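Local coordinates for protein chaperone CupB2 (Pseudomonas aeruginosa, PDB 3Q48) that probably acts as a periplasmic chaperone of the PapD-like family, assisting the folding of pilus subunits during fimbrium biogenesis, at residues 99-103 against 104-108. Sequence-based numbering, arbitrary orientation.
Sequences IAYLK and APLPT
Tyr-101 and Ala-104 are joined by a hydrogen bond that spans the bend where strand 93-101 gives way to loop. The tyrosine hydroxyl is the donor: OH of Tyr-101 lies 2.6 Å from the backbone O of Ala-104, in the plane of that carbonyl and on one of its lone pairs, with a C=O...OH angle of 136°. With CG anti to the backbone N (chi1 177°), the ring extends beneath the backbone of Leu-102 and Lys-103 and carries its hydroxyl forward to the residue three places on. The bond therefore links the side chain of the last strand residue to the main chain of the loop.

The aromatic ring also lies against the inner side of this bend. The backbone N of Lys-103 sits 4.0 Å above the plane of the Tyr-101 ring, over its centre, while the N of Ala-104 comes within 3.5 Å of Tyr-101 CZ.

Apolar contact is made by Leu-106, which reaches back toward Tyr-101 from the opposite direction. One branch does the touching: Leu-106 CD1 lies 3.8 Å from Tyr-101 CE1, approaching the ring obliquely. The same CD1 of Leu-106 is also 3.7 Å from the hydroxyl oxygen, Tyr-101 OH. The CG of Leu-106, beside the backbone N at chi1 -72°, directs the isobutyl group inward, whereas the CB of the intervening Pro-105 points away.

The bend lies at the surface of the N-terminal immunoglobulin-like domain. Beneath it the Tyr-101 ring meets Phe-80 and Phe-144 at inclined angles and touches Phe-39 of strand 36-40, while Leu-106 rests on Ser-112 and Phe-114, so the loop is packed against strand 112-121, the next strand in the chain.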
ATOM      1  N   ILE A  99       3.567   3.207  15.652  1.00 28.26           N
ATOM      2  CA  ILE A  99       4.673   3.385  14.670  1.00 28.52           C
ATOM      3  C   ILE A  99       5.380   4.742  14.786  1.00 28.93           C
ATOM      4  O   ILE A  99       4.757   5.775  14.576  1.00 28.86           O
ATOM      5  CB  ILE A  99       4.165   3.185  13.262  1.00 27.41           C
ATOM      6  CG1 ILE A  99       3.446   1.821  13.183  1.00 27.49           C
ATOM      7  CG2 ILE A  99       5.347   3.297  12.267  1.00 29.71           C
ATOM      8  CD1 ILE A  99       2.641   1.607  11.901  1.00 27.64           C
ATOM      9  N   ALA A 100       6.669   4.721  15.141  1.00 30.14           N
ATOM     10  CA  ALA A 100       7.522   5.950  15.305  1.00 31.46           C
ATOM     11  C   ALA A 100       8.596   6.095  14.242  1.00 32.20           C
ATOM     12  O   ALA A 100       9.278   5.140  13.940  1.00 31.15           O
ATOM     13  CB  ALA A 100       8.181   5.994  16.688  1.00 32.07           C
ATOM     14  N   TYR A 101       8.736   7.303  13.694  1.00 34.23           N
ATOM     15  CA  TYR A 101       9.754   7.609  12.696  1.00 36.80           C
ATOM     16  C   TYR A 101      11.021   8.119  13.336  1.00 40.67           C
ATOM     17  O   TYR A 101      10.960   9.073  14.101  1.00 42.23           O
ATOM     18  CB  TYR A 101       9.224   8.702  11.773  1.00 35.92           C
ATOM     19  CG  TYR A 101      10.187   9.206  10.710  1.00 34.44           C
ATOM     20  CD1 TYR A 101      10.975   8.319   9.951  1.00 33.10           C
ATOM     21  CD2 TYR A 101      10.287  10.571  10.436  1.00 31.81           C
ATOM     22  CE1 TYR A 101      11.857   8.809   8.967  1.00 33.33           C
ATOM     23  CE2 TYR A 101      11.136  11.059   9.467  1.00 31.03           C
ATOM     24  CZ  TYR A 101      11.926  10.193   8.738  1.00 33.97           C
ATOM     25  OH  TYR A 101      12.766  10.698   7.762  1.00 33.32           O
ATOM     26  N   LEU A 102      12.168   7.521  13.027  1.00 44.61           N
ATOM     27  CA  LEU A 102      13.459   8.146  13.416  1.00 50.05           C
ATOM     28  C   LEU A 102      14.037   9.037  12.302  1.00 52.25           C
ATOM     29  O   LEU A 102      14.633   8.524  11.335  1.00 53.15           O
ATOM     30  CB  LEU A 102      14.521   7.124  13.833  1.00 50.93           C
ATOM     31  CG  LEU A 102      15.897   7.788  14.072  1.00 56.35           C
ATOM     32  CD1 LEU A 102      15.913   8.618  15.388  1.00 58.88           C
ATOM     33  CD2 LEU A 102      17.119   6.792  14.016  1.00 59.91           C
ATOM     34  N   LYS A 103      13.865  10.355  12.442  1.00 54.26           N
ATOM     35  CA  LYS A 103      14.355  11.312  11.442  1.00 56.12           C
ATOM     36  C   LYS A 103      15.600  10.781  10.695  1.00 56.48           C
ATOM     37  O   LYS A 103      16.716  10.757  11.226  1.00 57.63           O
ATOM     38  CB  LYS A 103      14.631  12.662  12.106  1.00 57.87           C
ATOM     39  CG  LYS A 103      15.261  13.715  11.175  1.00 62.23           C
ATOM     40  CD  LYS A 103      14.226  14.637  10.489  1.00 66.30           C
ATOM     41  CE  LYS A 103      14.919  15.673   9.581  1.00 69.52           C
ATOM     42  NZ  LYS A 103      15.780  15.006   8.533  1.00 71.35           N
ATOM     43  N   ALA A 104      15.375  10.308   9.478  1.00 55.41           N
ATOM     44  CA  ALA A 104      16.442   9.766   8.646  1.00 55.57           C
ATOM     45  C   ALA A 104      16.278  10.260   7.200  1.00 54.58           C
ATOM     46  O   ALA A 104      15.171  10.527   6.771  1.00 54.07           O
ATOM     47  CB  ALA A 104      16.440   8.224   8.708  1.00 54.86           C
ATOM     48  N   PRO A 105      17.384  10.395   6.451  1.00 54.94           N
ATOM     49  CA  PRO A 105      17.341  10.833   5.028  1.00 54.34           C
ATOM     50  C   PRO A 105      16.496   9.954   4.092  1.00 51.95           C
ATOM     51  O   PRO A 105      16.917   8.839   3.728  1.00 52.58           O
ATOM     52  CB  PRO A 105      18.820  10.810   4.590  1.00 55.94           C
ATOM     53  CG  PRO A 105      19.569  10.111   5.727  1.00 57.36           C
ATOM     54  CD  PRO A 105      18.762  10.358   6.970  1.00 56.15           C
ATOM     55  N   LEU A 106      15.308  10.453   3.738  1.00 49.06           N
ATOM     56  CA  LEU A 106      14.397   9.821   2.777  1.00 45.21           C
ATOM     57  C   LEU A 106      14.025  10.852   1.706  1.00 43.85           C
ATOM     58  O   LEU A 106      14.026  12.055   1.998  1.00 43.73           O
ATOM     59  CB  LEU A 106      13.129   9.362   3.488  1.00 44.22           C
ATOM     60  CG  LEU A 106      13.165   8.163   4.438  1.00 42.90           C
ATOM     61  CD1 LEU A 106      11.885   8.199   5.233  1.00 40.68           C
ATOM     62  CD2 LEU A 106      13.338   6.818   3.674  1.00 38.29           C
ATOM     63  N   PRO A 107      13.705  10.402   0.466  1.00 42.05           N
ATOM     64  CA  PRO A 107      13.446  11.443  -0.519  1.00 41.71           C
ATOM     65  C   PRO A 107      12.401  12.448  -0.031  1.00 41.42           C
ATOM     66  O   PRO A 107      11.431  12.083   0.659  1.00 40.66           O
ATOM     67  CB  PRO A 107      12.978  10.665  -1.762  1.00 40.45           C
ATOM     68  CG  PRO A 107      13.568   9.331  -1.621  1.00 40.46           C
ATOM     69  CD  PRO A 107      13.657   9.050  -0.141  1.00 40.98           C
ATOM     70  N   THR A 108      12.626  13.709  -0.400  1.00 42.58           N
ATOM     71  CA  THR A 108      11.847  14.874   0.036  1.00 41.95           C
ATOM     72  C   THR A 108      10.768  15.221  -1.007  1.00 40.74           C
ATOM     73  O   THR A 108       9.827  15.964  -0.708  1.00 40.52           O
ATOM     74  CB  THR A 108      12.813  16.102   0.235  1.00 44.40           C
ATOM     75  OG1 THR A 108      13.409  16.470  -1.023  1.00 46.16           O
ATOM     76  CG2 THR A 108      13.934  15.756   1.182  1.00 43.71           C
TER